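Local structure of MgGH51 (Meripilus giganteus, 6ZPV) at residues L82-F96 / V178-F192. The protein is an alpha-L-arabinofuranosidase of glycoside hydrolase family 51, which removes terminal arabinofuranosyl residues, probably from plant cell-wall arabinoxylan and arabinan. Residues are numbered along the deposited sequence; the frame is centred on the assembly and turned at random. Where two conformers were deposited one is given.
Sequences LQFSVPSGSSGRVGF and VTIDGAAGAGQTINF
Strand 82-85 runs antiparallel to strand 189-192 at an axis distance of 4.7 Å, and strand 93-96 is also antiparallel to strand 178-181, at 4.5 Å, one pair in each of two facing five-stranded sheets of a beta-sandwich. Leu82–Phe192 and Phe84–Ile190 are doubly hydrogen-bonded pairs in the first sheet; Val94–Ile180 and Phe96–Val178 are their counterparts in the second. Between the sheets, the Phe96 edge meets a face of Phe192 in a T-shaped stack, centroids 5.2 Å apart and planes at 73°. Phe96 reaches it with CG between its backbone N and carbonyl carbon (chi1 46°), which also lays the ring against Val178, whose CB makes a CH-pi contact. Leu82 CD2 sits over the centre of the opposite Phe96 face. Phe192 CE2 lies 3.8 Å from Phe84 CB, while Ile190 CG2 lies over the rim of the Phe192 face turned from Phe96. A leucine in place of Phe192 would probably lose the flat face that receives the Phe96 edge and leave that ring less firmly fixed. Ile180 CD1 touches the Phe84 edge at CE2, 4.0 Å away, and Val86 CG2. On the outer faces the links are polar: Ser85 OG and Thr189 OG1 share a 2.8 Å hydrogen bond, and water 1 donates to Gln83 OE1 and Asn191 OD1, while Asn191 ND2 hydrogen-bonds Asp70 OD2. Thr179 CG2 lies over the Arg93 guanidinium, whose NE donates to water 2, which also hydrogen-bonds Thr179 OG1, and whose NH1 hydrogen-bonds Gln135 OE1. Interlocked aromatic and aliphatic groups thus join the sheets internally, while hydroxyls, amides, a guanidinium and two waters link neighbouring strands outside.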
loop_
_atom_site.group_PDB
_atom_site.type_symbol
_atom_site.label_atom_id
_atom_site.label_comp_id
_atom_site.label_asym_id
_atom_site.label_seq_id
_atom_site.Cartn_x
_atom_site.Cartn_y
_atom_site.Cartn_z
ATOM N N LEU A 82 -16.412 0.406 24.787
ATOM C CA LEU A 82 -15.900 1.427 25.706
ATOM C C LEU A 82 -17.009 1.700 26.733
ATOM O O LEU A 82 -18.069 2.220 26.372
ATOM C CB LEU A 82 -15.497 2.665 24.933
ATOM C CG LEU A 82 -14.949 3.803 25.750
ATOM C CD1 LEU A 82 -13.594 3.435 26.359
ATOM C CD2 LEU A 82 -14.831 5.062 24.896
ATOM N N GLN A 83 -16.717 1.424 27.980
ATOM C CA GLN A 83 -17.604 1.766 29.090
ATOM C C GLN A 83 -17.177 3.151 29.617
ATOM O O GLN A 83 -16.047 3.315 30.121
ATOM C CB GLN A 83 -17.488 0.713 30.189
ATOM C CG GLN A 83 -18.368 1.026 31.381
ATOM C CD GLN A 83 -18.092 0.012 32.467
ATOM O OE1 GLN A 83 -18.847 -0.986 32.581
ATOM N NE2 GLN A 83 -16.959 0.197 33.165
ATOM N N PHE A 84 -18.077 4.104 29.476
ATOM C CA PHE A 84 -17.914 5.521 29.858
ATOM C C PHE A 84 -18.809 5.853 31.036
ATOM O O PHE A 84 -20.005 5.676 30.968
ATOM C CB PHE A 84 -18.273 6.402 28.658
ATOM C CG PHE A 84 -18.510 7.857 28.967
ATOM C CD1 PHE A 84 -17.482 8.686 29.393
ATOM C CD2 PHE A 84 -19.770 8.396 28.870
ATOM C CE1 PHE A 84 -17.717 10.021 29.672
ATOM C CE2 PHE A 84 -20.003 9.756 29.128
ATOM C CZ PHE A 84 -18.951 10.561 29.508
ATOM N N SER A 85 -18.220 6.340 32.120
ATOM C CA SER A 85 -19.003 6.711 33.319
ATOM C C SER A 85 -18.642 8.139 33.744
ATOM O O SER A 85 -17.453 8.521 33.694
ATOM C CB SER A 85 -18.756 5.749 34.451
ATOM O OG SER A 85 -19.195 4.440 34.097
ATOM N N VAL A 86 -19.616 8.875 34.203
ATOM C CA VAL A 86 -19.448 10.233 34.741
ATOM C C VAL A 86 -19.666 10.140 36.263
ATOM O O VAL A 86 -20.728 9.709 36.703
ATOM C CB VAL A 86 -20.458 11.214 34.141
ATOM C CG1 VAL A 86 -20.277 12.596 34.723
ATOM C CG2 VAL A 86 -20.366 11.222 32.615
ATOM N N PRO A 87 -18.675 10.498 37.085
ATOM C CA PRO A 87 -18.889 10.483 38.529
ATOM C C PRO A 87 -20.049 11.369 38.952
ATOM O O PRO A 87 -20.440 12.325 38.281
ATOM C CB PRO A 87 -17.579 11.043 39.060
ATOM C CG PRO A 87 -16.547 10.620 38.028
ATOM C CD PRO A 87 -17.293 10.850 36.724
ATOM N N SER A 88 -20.615 11.032 40.114
ATOM C CA SER A 88 -21.586 11.930 40.764
ATOM C C SER A 88 -20.853 13.262 41.021
ATOM O O SER A 88 -19.607 13.296 41.159
ATOM C CB SER A 88 -22.116 11.291 42.051
ATOM O OG SER A 88 -21.076 11.095 42.972
ATOM N N GLY A 89 -21.580 14.333 41.145
ATOM C CA GLY A 89 -20.931 15.596 41.561
ATOM C C GLY A 89 -20.165 16.304 40.461
ATOM O O GLY A 89 -19.183 16.966 40.771
ATOM N N SER A 90 -20.597 16.169 39.201
ATOM C CA SER A 90 -19.898 16.631 38.001
ATOM C C SER A 90 -20.595 17.828 37.362
ATOM O O SER A 90 -21.767 18.138 37.593
ATOM C CB SER A 90 -19.768 15.458 37.049
ATOM O OG SER A 90 -18.910 14.465 37.598
ATOM N N SER A 91 -19.842 18.485 36.491
ATOM C CA SER A 91 -20.333 19.602 35.680
ATOM C C SER A 91 -19.361 19.808 34.515
ATOM O O SER A 91 -18.169 19.384 34.601
ATOM C CB SER A 91 -20.465 20.906 36.464
ATOM O OG SER A 91 -19.211 21.454 36.726
ATOM N N GLY A 92 -19.810 20.528 33.499
ATOM C CA GLY A 92 -18.975 20.864 32.358
ATOM C C GLY A 92 -18.830 19.705 31.405
ATOM O O GLY A 92 -19.342 18.609 31.650
ATOM N N ARG A 93 -18.131 19.930 30.298
ATOM C CA ARG A 93 -18.017 18.826 29.313
ATOM C C ARG A 93 -17.279 17.668 29.968
ATOM O O ARG A 93 -16.234 17.831 30.617
ATOM C CB ARG A 93 -17.321 19.362 28.057
ATOM C CG ARG A 93 -15.857 19.755 28.192
ATOM C CD ARG A 93 -15.303 20.555 27.026
ATOM N NE ARG A 93 -15.368 19.878 25.742
ATOM C CZ ARG A 93 -14.358 19.392 25.043
ATOM N NH1 ARG A 93 -13.134 19.366 25.486
ATOM N NH2 ARG A 93 -14.604 18.948 23.828
ATOM N N VAL A 94 -17.781 16.486 29.728
ATOM C CA VAL A 94 -17.197 15.219 30.251
ATOM C C VAL A 94 -17.288 14.218 29.113
ATOM O O VAL A 94 -18.343 14.149 28.458
ATOM C CB VAL A 94 -17.886 14.766 31.568
ATOM C CG1 VAL A 94 -17.289 13.447 32.053
ATOM C CG2 VAL A 94 -17.823 15.836 32.680
ATOM N N GLY A 95 -16.264 13.416 28.860
ATOM C CA GLY A 95 -16.259 12.542 27.717
ATOM C C GLY A 95 -14.898 12.006 27.471
ATOM O O GLY A 95 -14.204 11.628 28.421
ATOM N N PHE A 96 -14.515 11.925 26.187
ATOM C CA PHE A 96 -13.240 11.274 25.848
ATOM C C PHE A 96 -12.809 11.758 24.454
ATOM O O PHE A 96 -13.617 12.232 23.664
ATOM C CB PHE A 96 -13.367 9.752 25.939
ATOM C CG PHE A 96 -14.597 9.215 25.274
ATOM C CD1 PHE A 96 -14.615 8.862 23.929
ATOM C CD2 PHE A 96 -15.771 8.997 26.017
ATOM C CE1 PHE A 96 -15.762 8.377 23.356
ATOM C CE2 PHE A 96 -16.918 8.531 25.422
ATOM C CZ PHE A 96 -16.906 8.217 24.091
ATOM N N VAL A 178 -15.984 13.078 22.010
ATOM C CA VAL A 178 -17.389 12.811 22.352
ATOM C C VAL A 178 -17.599 13.346 23.754
ATOM O O VAL A 178 -16.824 12.980 24.658
ATOM C CB VAL A 178 -17.714 11.316 22.285
ATOM C CG1 VAL A 178 -19.143 11.045 22.696
ATOM C CG2 VAL A 178 -17.410 10.753 20.913
ATOM N N THR A 179 -18.594 14.192 23.972
ATOM C CA THR A 179 -18.916 14.698 25.322
ATOM C C THR A 179 -20.422 14.684 25.550
ATOM O O THR A 179 -21.235 14.849 24.630
ATOM C CB THR A 179 -18.347 16.100 25.548
ATOM O OG1 THR A 179 -18.883 17.049 24.641
ATOM C CG2 THR A 179 -16.856 16.133 25.501
ATOM N N ILE A 180 -20.749 14.673 26.844
ATOM C CA ILE A 180 -22.091 15.093 27.324
ATOM C C ILE A 180 -21.855 16.167 28.402
ATOM O O ILE A 180 -20.737 16.367 28.910
ATOM C CB ILE A 180 -22.907 13.897 27.860
ATOM C CG1 ILE A 180 -22.270 13.226 29.075
ATOM C CG2 ILE A 180 -23.213 12.911 26.774
ATOM C CD1 ILE A 180 -23.132 12.150 29.702
ATOM N N ASP A 181 -22.927 16.822 28.783
ATOM C CA ASP A 181 -22.922 17.779 29.870
ATOM C C ASP A 181 -22.799 17.000 31.173
ATOM O O ASP A 181 -23.638 16.156 31.511
ATOM C CB ASP A 181 -24.186 18.634 29.809
ATOM C CG ASP A 181 -24.253 19.709 30.840
ATOM O OD1 ASP A 181 -24.176 19.388 32.044
ATOM O OD2 ASP A 181 -24.444 20.904 30.461
ATOM N N GLY A 182 -21.735 17.277 31.941
ATOM C CA GLY A 182 -21.448 16.522 33.174
ATOM C C GLY A 182 -22.447 16.710 34.288
ATOM O O GLY A 182 -22.574 15.838 35.148
ATOM N N ALA A 183 -23.138 17.839 34.299
ATOM C CA ALA A 183 -24.201 18.047 35.298
ATOM C C ALA A 183 -25.410 17.187 34.914
ATOM O O ALA A 183 -25.937 16.427 35.760
ATOM C CB ALA A 183 -24.564 19.521 35.430
ATOM N N ALA A 184 -25.881 17.290 33.652
ATOM C CA ALA A 184 -26.977 16.436 33.180
ATOM C C ALA A 184 -26.605 14.955 33.289
ATOM O O ALA A 184 -27.500 14.128 33.544
ATOM C CB ALA A 184 -27.365 16.789 31.759
ATOM N N GLY A 185 -25.339 14.651 33.106
ATOM C CA GLY A 185 -24.845 13.290 33.002
ATOM C C GLY A 185 -24.229 12.701 34.269
ATOM O O GLY A 185 -23.731 11.562 34.241
ATOM N N ALA A 186 -24.292 13.420 35.373
ATOM C CA ALA A 186 -23.623 12.968 36.602
ATOM C C ALA A 186 -24.206 11.592 36.995
ATOM O O ALA A 186 -25.425 11.438 37.051
ATOM C CB ALA A 186 -23.805 13.994 37.682
ATOM N N GLY A 187 -23.317 10.646 37.295
ATOM C CA GLY A 187 -23.761 9.304 37.676
ATOM C C GLY A 187 -24.130 8.374 36.528
ATOM O O GLY A 187 -24.514 7.228 36.808
ATOM N N GLN A 188 -24.035 8.799 35.283
ATOM C CA GLN A 188 -24.461 7.943 34.157
ATOM C C GLN A 188 -23.352 6.998 33.710
ATOM O O GLN A 188 -22.167 7.385 33.773
ATOM C CB GLN A 188 -24.908 8.795 32.965
ATOM C CG GLN A 188 -26.095 9.695 33.257
ATOM C CD GLN A 188 -27.405 8.995 33.491
ATOM O OE1 GLN A 188 -27.635 7.940 32.874
ATOM N NE2 GLN A 188 -28.259 9.628 34.269
ATOM N N THR A 189 -23.744 5.877 33.117
ATOM C CA THR A 189 -22.812 4.993 32.375
ATOM C C THR A 189 -23.393 4.731 30.981
ATOM O O THR A 189 -24.608 4.459 30.858
ATOM C CB THR A 189 -22.576 3.670 33.079
ATOM O OG1 THR A 189 -21.980 3.907 34.335
ATOM C CG2 THR A 189 -21.704 2.733 32.273
ATOM N N ILE A 190 -22.579 4.899 29.953
ATOM C CA ILE A 190 -22.966 4.606 28.570
ATOM C C ILE A 190 -21.915 3.653 27.992
ATOM O O ILE A 190 -20.696 3.846 28.216
ATOM C CB ILE A 190 -23.033 5.896 27.704
ATOM C CG1 ILE A 190 -23.983 6.933 28.333
ATOM C CG2 ILE A 190 -23.459 5.540 26.299
ATOM C CD1 ILE A 190 -23.942 8.285 27.666
ATOM N N ASN A 191 -22.357 2.636 27.260
ATOM C CA ASN A 191 -21.451 1.746 26.513
ATOM C C ASN A 191 -21.417 2.236 25.048
ATOM O O ASN A 191 -22.477 2.506 24.447
ATOM C CB ASN A 191 -21.862 0.296 26.533
ATOM C CG ASN A 191 -21.703 -0.420 27.867
ATOM O OD1 ASN A 191 -21.425 0.220 28.883
ATOM N ND2 ASN A 191 -21.909 -1.753 27.848
ATOM N N PHE A 192 -20.193 2.289 24.486
ATOM C CA PHE A 192 -19.980 2.709 23.095
ATOM C C PHE A 192 -19.260 1.633 22.316
ATOM O O PHE A 192 -18.448 0.882 22.913
ATOM C CB PHE A 192 -19.142 3.999 23.041
ATOM C CG PHE A 192 -19.785 5.248 23.580
ATOM C CD1 PHE A 192 -20.517 6.044 22.743
ATOM C CD2 PHE A 192 -19.608 5.642 24.924
ATOM C CE1 PHE A 192 -21.088 7.216 23.224
ATOM C CE2 PHE A 192 -20.177 6.817 25.364
ATOM C CZ PHE A 192 -20.909 7.601 24.525
HETATM O O HOH W 1 -21.309 -0.967 31.352
HETATM O O HOH W 2 -17.552 19.383 24.030
#